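Local coordinates for actin-related protein 8 (PDB 4FO0) that binds ATP, has low basal ATPase activity, does not polymerize, and is a proposed core component of the INO80 chromatin-remodelling complex, at residues Val251-Cys262 with Leu480-Cys491; Gly280-Met291 with Leu312-Cys320. All coordinates share one frame; numbering follows the deposited sequence. Where two conformers were deposited one is given.

Contact 1 and contact 2 meet at the ATP. Contact 1 packs helix 480-489 on the strands of a hairpin, and the turn of that hairpin holds the phosphates. Contact 2 crosses two helices whose near ends reach the ribose. Their centres are about 22 Å apart, yet the segments touch directly. Gly254 O lies 2.8 Å from Gly280 N and Asp255 O lies 2.8 Å from Ser281 N, both probable hydrogen bonds. These tie the phosphate turn to the start of helix 280-293. Lys316 and Glu317 bond to ribose O2', and Asp255 lies beside O3'. Along the chain, contact 2 is nested within the loop that contact 1 closes.

Contact 1: residues Val251-Cys262 with Leu480-Cys491; sequences VDVGDQKTSVCC and LDKAILHSIDCC. With ATP (adenosine-5'-triphosphate), chain C.
Leu480 reaches side chains of both strands of the hairpin. Its CD1 meets Val251 CG1 at 3.6 Å, the two side chains crossing obliquely. CD1 also touches Thr258 CG2, where the side chains cross at about a right angle. Val251 CG2 meets Ile484 CG1 at 3.7 Å. Val260 divides its methyls between two helix residues: CG2 meets Ala483 CB, and CG1 reaches Ser487 CB at 3.7 Å. CG1 gets there because it stands anti to the backbone N (chi1 -166°). Cys262 SG rests on Ile488 CG1 at 3.9 Å and beside Cys491 SG. Ser487 OG is hydrogen-bonded to Thr272 O, outside both segments.

At the turn, Gln256 N and Lys257 N both donate to ATP O3G. Lys257 NZ donates to O1G at 2.7 Å and forms a salt bridge with Asp252 OD1. Asp255 OD1 lies at ribose O3', modelled too close for the length to be trusted. OD2 is met by Gln256 NE2, 29° out of the carboxylate plane, and by Thr25 OG1 and Trp60 NE1. An alanine here would probably leave all three without their mate. Apolar packing thus holds helix 480-489 on the sheet of both strands, while N-H and ammonium donors of the turn probably balance the gamma-phosphate charge.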
# COMPACT_ATOMS: atom_id res chain seq x y z
N VAL A 251 10.32 4.36 -4.96
CA VAL A 251 9.91 3.96 -3.63
C VAL A 251 8.40 3.78 -3.66
O VAL A 251 7.68 4.72 -3.95
CB VAL A 251 10.24 5.02 -2.58
CG1 VAL A 251 9.82 4.54 -1.22
CG2 VAL A 251 11.72 5.36 -2.61
N ASP A 252 7.93 2.57 -3.39
CA ASP A 252 6.49 2.36 -3.33
C ASP A 252 6.10 2.15 -1.88
O ASP A 252 6.35 1.09 -1.31
CB ASP A 252 6.07 1.18 -4.20
CG ASP A 252 4.54 0.95 -4.21
OD1 ASP A 252 3.86 1.29 -3.21
OD2 ASP A 252 4.02 0.43 -5.23
N VAL A 253 5.49 3.17 -1.27
CA VAL A 253 4.98 3.01 0.09
C VAL A 253 3.51 2.63 0.02
O VAL A 253 2.66 3.44 -0.37
CB VAL A 253 5.12 4.27 0.95
CG1 VAL A 253 4.96 3.89 2.42
CG2 VAL A 253 6.46 4.93 0.72
N GLY A 254 3.21 1.39 0.38
CA GLY A 254 1.84 0.93 0.35
C GLY A 254 1.24 0.93 1.73
O GLY A 254 1.71 1.62 2.64
N ASP A 255 0.19 0.15 1.90
CA ASP A 255 -0.44 0.11 3.19
C ASP A 255 0.37 -0.76 4.14
O ASP A 255 0.37 -0.54 5.34
CB ASP A 255 -1.87 -0.40 3.08
CG ASP A 255 -2.60 -0.36 4.42
OD1 ASP A 255 -2.61 0.71 5.07
OD2 ASP A 255 -3.13 -1.40 4.82
N GLN A 256 1.08 -1.75 3.60
CA GLN A 256 1.77 -2.70 4.46
C GLN A 256 3.22 -2.99 4.10
O GLN A 256 3.97 -3.47 4.94
CB GLN A 256 0.98 -4.00 4.52
CG GLN A 256 -0.22 -3.84 5.40
CD GLN A 256 -1.23 -4.87 5.16
OE1 GLN A 256 -0.91 -6.04 4.92
NE2 GLN A 256 -2.48 -4.47 5.20
N LYS A 257 3.61 -2.72 2.86
CA LYS A 257 4.99 -2.98 2.45
C LYS A 257 5.54 -1.75 1.82
O LYS A 257 4.80 -0.97 1.24
CB LYS A 257 5.08 -4.17 1.50
CG LYS A 257 4.53 -3.92 0.12
CD LYS A 257 5.60 -3.38 -0.82
CE LYS A 257 4.99 -2.78 -2.08
NZ LYS A 257 4.16 -1.58 -1.78
N THR A 258 6.85 -1.57 1.95
CA THR A 258 7.55 -0.48 1.28
C THR A 258 8.68 -1.03 0.41
O THR A 258 9.55 -1.73 0.92
CB THR A 258 8.18 0.45 2.28
OG1 THR A 258 7.15 1.08 3.04
CG2 THR A 258 9.02 1.51 1.57
N SER A 259 8.65 -0.73 -0.89
CA SER A 259 9.68 -1.17 -1.80
C SER A 259 10.61 -0.03 -2.13
O SER A 259 10.17 1.10 -2.32
CB SER A 259 9.09 -1.67 -3.12
OG SER A 259 8.34 -2.86 -2.95
N VAL A 260 11.90 -0.34 -2.18
CA VAL A 260 12.90 0.56 -2.73
C VAL A 260 13.69 -0.17 -3.80
O VAL A 260 13.98 -1.37 -3.68
CB VAL A 260 13.87 1.05 -1.65
CG1 VAL A 260 14.68 2.23 -2.17
CG2 VAL A 260 13.10 1.46 -0.43
N CYS A 261 14.04 0.53 -4.88
CA CYS A 261 14.94 -0.04 -5.86
C CYS A 261 15.35 0.99 -6.89
O CYS A 261 14.73 2.05 -7.01
CB CYS A 261 14.33 -1.27 -6.52
SG CYS A 261 13.15 -0.93 -7.87
N CYS A 262 16.40 0.68 -7.63
CA CYS A 262 16.86 1.58 -8.68
C CYS A 262 16.54 0.99 -10.03
O CYS A 262 16.86 -0.17 -10.31
CB CYS A 262 18.35 1.85 -8.54
SG CYS A 262 18.69 2.82 -7.08
N LEU A 480 12.98 4.72 6.04
CA LEU A 480 12.76 4.91 4.62
C LEU A 480 13.96 5.60 3.92
O LEU A 480 14.42 5.14 2.88
CB LEU A 480 11.45 5.66 4.42
CG LEU A 480 11.02 5.94 2.99
CD1 LEU A 480 11.03 4.66 2.20
CD2 LEU A 480 9.63 6.55 3.01
N ASP A 481 14.47 6.67 4.50
CA ASP A 481 15.60 7.41 3.92
C ASP A 481 16.92 6.61 3.87
O ASP A 481 17.63 6.64 2.87
CB ASP A 481 15.80 8.75 4.64
CG ASP A 481 15.95 8.61 6.16
OD1 ASP A 481 15.65 7.53 6.73
OD2 ASP A 481 16.36 9.60 6.80
N LYS A 482 17.24 5.91 4.96
CA LYS A 482 18.38 5.01 4.99
C LYS A 482 18.29 3.93 3.91
O LYS A 482 19.29 3.59 3.27
CB LYS A 482 18.49 4.35 6.37
CG LYS A 482 18.74 5.32 7.49
CD LYS A 482 18.86 4.63 8.84
CE LYS A 482 18.89 5.65 9.99
NZ LYS A 482 17.62 6.46 10.07
N ALA A 483 17.09 3.39 3.72
CA ALA A 483 16.85 2.38 2.70
C ALA A 483 17.08 2.94 1.30
O ALA A 483 17.71 2.31 0.45
CB ALA A 483 15.45 1.86 2.80
N ILE A 484 16.55 4.13 1.05
CA ILE A 484 16.77 4.76 -0.24
C ILE A 484 18.25 4.91 -0.51
O ILE A 484 18.74 4.54 -1.57
CB ILE A 484 16.10 6.13 -0.31
CG1 ILE A 484 14.59 5.94 -0.35
CG2 ILE A 484 16.62 6.92 -1.54
CD1 ILE A 484 13.83 7.21 -0.14
N LEU A 485 18.97 5.46 0.47
CA LEU A 485 20.40 5.67 0.35
C LEU A 485 21.13 4.34 0.14
O LEU A 485 21.87 4.16 -0.83
CB LEU A 485 20.93 6.37 1.61
CG LEU A 485 20.50 7.83 1.72
CD1 LEU A 485 21.07 8.49 2.95
CD2 LEU A 485 20.88 8.60 0.47
N HIS A 486 20.89 3.41 1.04
CA HIS A 486 21.51 2.10 0.94
C HIS A 486 21.30 1.46 -0.43
O HIS A 486 22.21 0.88 -1.00
CB HIS A 486 20.95 1.18 2.02
CG HIS A 486 21.47 -0.21 1.93
ND1 HIS A 486 20.92 -1.16 1.10
CD2 HIS A 486 22.51 -0.82 2.56
CE1 HIS A 486 21.59 -2.30 1.22
NE2 HIS A 486 22.55 -2.12 2.11
N SER A 487 20.08 1.56 -0.94
CA SER A 487 19.74 1.00 -2.24
C SER A 487 20.58 1.63 -3.36
O SER A 487 21.16 0.93 -4.18
CB SER A 487 18.24 1.23 -2.49
OG SER A 487 17.87 1.01 -3.84
N ILE A 488 20.63 2.95 -3.39
CA ILE A 488 21.37 3.68 -4.40
C ILE A 488 22.85 3.36 -4.30
O ILE A 488 23.57 3.29 -5.30
CB ILE A 488 21.16 5.19 -4.24
CG1 ILE A 488 19.69 5.53 -4.49
CG2 ILE A 488 22.08 5.97 -5.18
CD1 ILE A 488 19.34 7.00 -4.37
N ASP A 489 23.31 3.15 -3.07
CA ASP A 489 24.70 2.83 -2.81
C ASP A 489 25.09 1.46 -3.35
O ASP A 489 26.27 1.15 -3.50
CB ASP A 489 24.96 2.88 -1.32
CG ASP A 489 26.42 2.79 -1.00
OD1 ASP A 489 27.23 3.39 -1.76
OD2 ASP A 489 26.75 2.13 -0.00
N CYS A 490 24.09 0.65 -3.64
CA CYS A 490 24.32 -0.69 -4.18
C CYS A 490 24.38 -0.71 -5.69
O CYS A 490 24.61 -1.76 -6.28
CB CYS A 490 23.22 -1.64 -3.71
SG CYS A 490 23.35 -2.03 -1.99
N CYS A 491 24.23 0.44 -6.34
CA CYS A 491 24.60 0.55 -7.75
C CYS A 491 26.10 0.38 -7.95
O CYS A 491 26.90 0.93 -7.21
CB CYS A 491 24.17 1.91 -8.30
SG CYS A 491 22.39 2.15 -8.36
PG ATP C . 0.85 -2.67 -0.34
O1G ATP C . 1.49 -1.91 -1.47
O2G ATP C . 0.48 -4.10 -0.66
O3G ATP C . 1.52 -2.52 1.01
PB ATP C . -1.53 -1.27 -1.24
O1B ATP C . -2.91 -1.72 -0.85
O2B ATP C . -1.00 -1.34 -2.66
O3B ATP C . -0.57 -1.95 -0.15
PA ATP C . -1.78 1.57 -1.45
O1A ATP C . -3.24 1.44 -1.79
O2A ATP C . -0.76 1.97 -2.47
O3A ATP C . -1.34 0.23 -0.69
O5' ATP C . -1.68 2.59 -0.23
C5' ATP C . -2.54 2.38 0.88
C4' ATP C . -2.09 3.27 2.01
O4' ATP C . -2.13 4.61 1.54
C3' ATP C . -3.01 3.21 3.22
O3' ATP C . -2.23 3.02 4.40
C2' ATP C . -3.68 4.56 3.24
O2' ATP C . -3.99 5.00 4.55
C1' ATP C . -2.61 5.41 2.61
N9 ATP C . -3.16 6.71 2.18
C8 ATP C . -4.08 6.91 1.23
N7 ATP C . -4.37 8.22 1.10
C5 ATP C . -3.61 8.88 1.99
C6 ATP C . -3.44 10.29 2.39
N6 ATP C . -4.15 11.26 1.76
N1 ATP C . -2.55 10.55 3.38
C2 ATP C . -1.84 9.59 4.00
N3 ATP C . -1.97 8.28 3.69
C4 ATP C . -2.82 7.88 2.71

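Contact 2: residues Gly280-Met291 with Leu312-Cys320; sequences GSDVSRCFYWLM and LQHLKETFC. With ATP (adenosine-5'-triphosphate), chain C.
Lys316 fits as a knob into a hole formed by Gly280, Val283, Ser284 and Phe287. Its CB lies 3.9 Å from Ser284 OG. CG and CD then pass Val283 CG1, which CD approaches to 3.6 Å, the two side chains crossing at about a right angle. CD also lies 3.4 Å from Ser284 OG. The chain bends at chi3 (68°), and CE runs beside Ser284 OG and 3.3 Å from ATP O2'. At the tip, NZ donates to Gly280 O at 2.8 Å, from above the carbonyl plane. It also donates to ATP O2' at 2.8 Å, and weakly to Ser284 OG and ATP O3'. Gly280 O accepts from Ser284 N as well. Glu317 OE2 takes the hydrogen bond from O2', so this hydroxyl both accepts and donates.

Away from the nucleotide the contact is aromatic and apolar. Cys320 SG sits over the centre of the Phe287 ring, 3.5 Å from the centroid and 9° off the normal. Met291 SD covers the opposite face nearer its rim. Phe319 CB approaches Phe287 CZ at 3.9 Å. Leu312 places CD1 over a face of the Tyr288 ring, a CH-pi contact, and CD2 by Tyr288 CD1. The axes of 280-291 and 312-319 cross at 86°. Lys316 thus links the first turn of helix 280-293 to the ribose, and its ammonium group is probably stabilised by the carbonyl and hydroxyl oxygens around it.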
# COMPACT_ATOMS: atom_id res chain seq x y z
N GLY A 280 1.63 2.31 5.35
CA GLY A 280 0.60 3.19 5.89
C GLY A 280 -0.13 2.67 7.13
O GLY A 280 -0.50 3.45 8.00
N SER A 281 -0.33 1.37 7.20
CA SER A 281 -1.16 0.80 8.24
C SER A 281 -0.45 0.93 9.58
O SER A 281 -1.06 1.29 10.58
CB SER A 281 -1.52 -0.67 7.95
OG SER A 281 -0.36 -1.49 7.97
N ASP A 282 0.85 0.64 9.58
CA ASP A 282 1.69 0.84 10.77
C ASP A 282 1.65 2.27 11.28
O ASP A 282 1.56 2.50 12.49
CB ASP A 282 3.12 0.42 10.48
CG ASP A 282 3.20 -0.99 9.95
OD1 ASP A 282 3.12 -1.92 10.78
OD2 ASP A 282 3.34 -1.16 8.71
N VAL A 283 1.71 3.23 10.38
CA VAL A 283 1.49 4.62 10.75
C VAL A 283 0.11 4.84 11.38
O VAL A 283 -0.03 5.59 12.34
CB VAL A 283 1.59 5.53 9.55
CG1 VAL A 283 1.32 6.98 9.96
CG2 VAL A 283 2.94 5.37 8.92
N SER A 284 -0.91 4.22 10.80
CA SER A 284 -2.26 4.37 11.32
C SER A 284 -2.33 3.87 12.76
O SER A 284 -2.99 4.47 13.59
CB SER A 284 -3.27 3.63 10.44
OG SER A 284 -3.48 4.33 9.22
N ARG A 285 -1.67 2.76 13.05
CA ARG A 285 -1.77 2.15 14.36
C ARG A 285 -1.00 3.04 15.34
O ARG A 285 -1.46 3.34 16.44
CB ARG A 285 -1.19 0.74 14.33
CG ARG A 285 -1.19 0.01 15.67
CD ARG A 285 -0.03 -1.00 15.74
NE ARG A 285 0.14 -1.66 14.45
CZ ARG A 285 1.24 -1.68 13.71
NH1 ARG A 285 2.36 -1.09 14.12
NH2 ARG A 285 1.22 -2.32 12.55
N CYS A 286 0.17 3.49 14.90
CA CYS A 286 1.01 4.37 15.69
C CYS A 286 0.26 5.65 16.08
O CYS A 286 0.20 6.03 17.26
CB CYS A 286 2.28 4.68 14.91
SG CYS A 286 3.44 5.78 15.73
N PHE A 287 -0.31 6.31 15.07
CA PHE A 287 -1.13 7.49 15.29
C PHE A 287 -2.26 7.24 16.30
O PHE A 287 -2.54 8.07 17.15
CB PHE A 287 -1.72 7.98 13.97
CG PHE A 287 -2.36 9.34 14.07
CD1 PHE A 287 -1.68 10.39 14.67
CD2 PHE A 287 -3.62 9.57 13.55
CE1 PHE A 287 -2.25 11.65 14.77
CE2 PHE A 287 -4.20 10.83 13.63
CZ PHE A 287 -3.51 11.87 14.25
N TYR A 288 -2.90 6.09 16.20
CA TYR A 288 -3.88 5.71 17.18
C TYR A 288 -3.30 5.70 18.59
O TYR A 288 -3.86 6.26 19.52
CB TYR A 288 -4.48 4.34 16.84
CG TYR A 288 -5.44 3.84 17.89
CD1 TYR A 288 -6.53 4.61 18.30
CD2 TYR A 288 -5.26 2.59 18.48
CE1 TYR A 288 -7.41 4.15 19.28
CE2 TYR A 288 -6.13 2.12 19.44
CZ TYR A 288 -7.21 2.90 19.84
OH TYR A 288 -8.06 2.41 20.79
N TRP A 289 -2.17 5.03 18.74
CA TRP A 289 -1.52 4.89 20.05
C TRP A 289 -1.13 6.25 20.62
O TRP A 289 -1.31 6.52 21.81
CB TRP A 289 -0.29 3.99 19.94
CG TRP A 289 0.71 4.06 21.08
CD1 TRP A 289 0.54 3.62 22.36
CD2 TRP A 289 2.04 4.59 21.01
NE1 TRP A 289 1.68 3.85 23.10
CE2 TRP A 289 2.61 4.44 22.29
CE3 TRP A 289 2.80 5.17 19.99
CZ2 TRP A 289 3.92 4.87 22.57
CZ3 TRP A 289 4.09 5.59 20.28
CH2 TRP A 289 4.63 5.43 21.56
N LEU A 290 -0.62 7.12 19.75
CA LEU A 290 -0.28 8.47 20.19
C LEU A 290 -1.54 9.20 20.63
O LEU A 290 -1.56 9.82 21.70
CB LEU A 290 0.45 9.23 19.09
CG LEU A 290 1.79 8.61 18.67
CD1 LEU A 290 2.36 9.24 17.38
CD2 LEU A 290 2.77 8.74 19.80
N MET A 291 -2.59 9.14 19.82
CA MET A 291 -3.86 9.80 20.15
C MET A 291 -4.48 9.30 21.46
O MET A 291 -5.08 10.07 22.20
CB MET A 291 -4.87 9.66 19.03
CG MET A 291 -4.53 10.46 17.80
SD MET A 291 -5.87 10.44 16.56
CE MET A 291 -6.11 8.71 16.22
N LEU A 312 -9.48 4.85 11.79
CA LEU A 312 -8.08 5.18 12.06
C LEU A 312 -7.34 5.54 10.77
O LEU A 312 -6.68 6.58 10.71
CB LEU A 312 -7.40 4.04 12.81
CG LEU A 312 -8.08 3.77 14.17
CD1 LEU A 312 -7.47 2.59 14.93
CD2 LEU A 312 -8.08 5.04 15.04
N GLN A 313 -7.48 4.72 9.73
CA GLN A 313 -6.88 5.08 8.45
C GLN A 313 -7.33 6.48 8.08
O GLN A 313 -6.51 7.31 7.66
CB GLN A 313 -7.25 4.12 7.32
CG GLN A 313 -6.72 2.73 7.50
CD GLN A 313 -5.56 2.43 6.58
OE1 GLN A 313 -4.39 2.38 7.02
NE2 GLN A 313 -5.86 2.20 5.30
N HIS A 314 -8.62 6.75 8.25
CA HIS A 314 -9.17 8.01 7.77
C HIS A 314 -8.61 9.18 8.57
O HIS A 314 -8.22 10.20 7.99
CB HIS A 314 -10.69 8.00 7.83
CG HIS A 314 -11.30 9.34 7.56
ND1 HIS A 314 -11.23 9.96 6.33
CD2 HIS A 314 -11.94 10.21 8.39
CE1 HIS A 314 -11.83 11.14 6.40
NE2 HIS A 314 -12.26 11.31 7.64
N LEU A 315 -8.56 9.02 9.89
CA LEU A 315 -8.02 10.03 10.77
C LEU A 315 -6.57 10.36 10.43
O LEU A 315 -6.20 11.53 10.30
CB LEU A 315 -8.14 9.59 12.23
CG LEU A 315 -9.60 9.57 12.72
CD1 LEU A 315 -9.70 9.31 14.21
CD2 LEU A 315 -10.31 10.86 12.37
N LYS A 316 -5.75 9.33 10.27
CA LYS A 316 -4.39 9.55 9.81
C LYS A 316 -4.36 10.39 8.53
O LYS A 316 -3.55 11.31 8.40
CB LYS A 316 -3.68 8.22 9.54
CG LYS A 316 -2.38 8.41 8.78
CD LYS A 316 -1.81 7.12 8.24
CE LYS A 316 -2.69 6.54 7.16
NZ LYS A 316 -2.07 5.31 6.60
N GLU A 317 -5.21 10.06 7.56
CA GLU A 317 -5.12 10.73 6.27
C GLU A 317 -5.58 12.16 6.34
O GLU A 317 -5.20 12.99 5.50
CB GLU A 317 -5.93 10.01 5.23
CG GLU A 317 -5.43 8.62 4.96
CD GLU A 317 -6.51 7.75 4.38
OE1 GLU A 317 -7.67 8.21 4.32
OE2 GLU A 317 -6.19 6.60 4.01
N THR A 318 -6.36 12.46 7.36
CA THR A 318 -6.90 13.80 7.56
C THR A 318 -5.97 14.69 8.38
O THR A 318 -5.77 15.86 8.05
CB THR A 318 -8.27 13.73 8.23
OG1 THR A 318 -9.17 13.07 7.34
CG2 THR A 318 -8.79 15.09 8.53
N PHE A 319 -5.37 14.12 9.42
CA PHE A 319 -4.61 14.90 10.38
C PHE A 319 -3.09 14.87 10.25
O PHE A 319 -2.43 15.89 10.43
CB PHE A 319 -5.00 14.47 11.77
CG PHE A 319 -6.42 14.76 12.09
CD1 PHE A 319 -7.07 15.78 11.44
CD2 PHE A 319 -7.10 14.01 13.03
CE1 PHE A 319 -8.39 16.06 11.72
CE2 PHE A 319 -8.41 14.29 13.33
CZ PHE A 319 -9.05 15.31 12.66
N CYS A 320 -2.54 13.70 9.96
CA CYS A 320 -1.10 13.54 9.88
C CYS A 320 -0.46 14.38 8.77
O CYS A 320 -1.04 14.57 7.70
CB CYS A 320 -0.76 12.05 9.73
SG CYS A 320 -1.12 11.13 11.27
PG ATP C . 0.85 -2.67 -0.34
O1G ATP C . 1.49 -1.91 -1.47
O2G ATP C . 0.48 -4.10 -0.66
O3G ATP C . 1.52 -2.52 1.01
PB ATP C . -1.53 -1.27 -1.24
O1B ATP C . -2.91 -1.72 -0.85
O2B ATP C . -1.00 -1.34 -2.66
O3B ATP C . -0.57 -1.95 -0.15
PA ATP C . -1.78 1.57 -1.45
O1A ATP C . -3.24 1.44 -1.79
O2A ATP C . -0.76 1.97 -2.47
O3A ATP C . -1.34 0.23 -0.69
O5' ATP C . -1.68 2.59 -0.23
C5' ATP C . -2.54 2.38 0.88
C4' ATP C . -2.09 3.27 2.01
O4' ATP C . -2.13 4.61 1.54
C3' ATP C . -3.01 3.21 3.22
O3' ATP C . -2.23 3.02 4.40
C2' ATP C . -3.68 4.56 3.24
O2' ATP C . -3.99 5.00 4.55
C1' ATP C . -2.61 5.41 2.61
N9 ATP C . -3.16 6.71 2.18
C8 ATP C . -4.08 6.91 1.23
N7 ATP C . -4.37 8.22 1.10
C5 ATP C . -3.61 8.88 1.99
C6 ATP C . -3.44 10.29 2.39
N6 ATP C . -4.15 11.26 1.76
N1 ATP C . -2.55 10.55 3.38
C2 ATP C . -1.84 9.59 4.00
N3 ATP C . -1.97 8.28 3.69
C4 ATP C . -2.82 7.88 2.71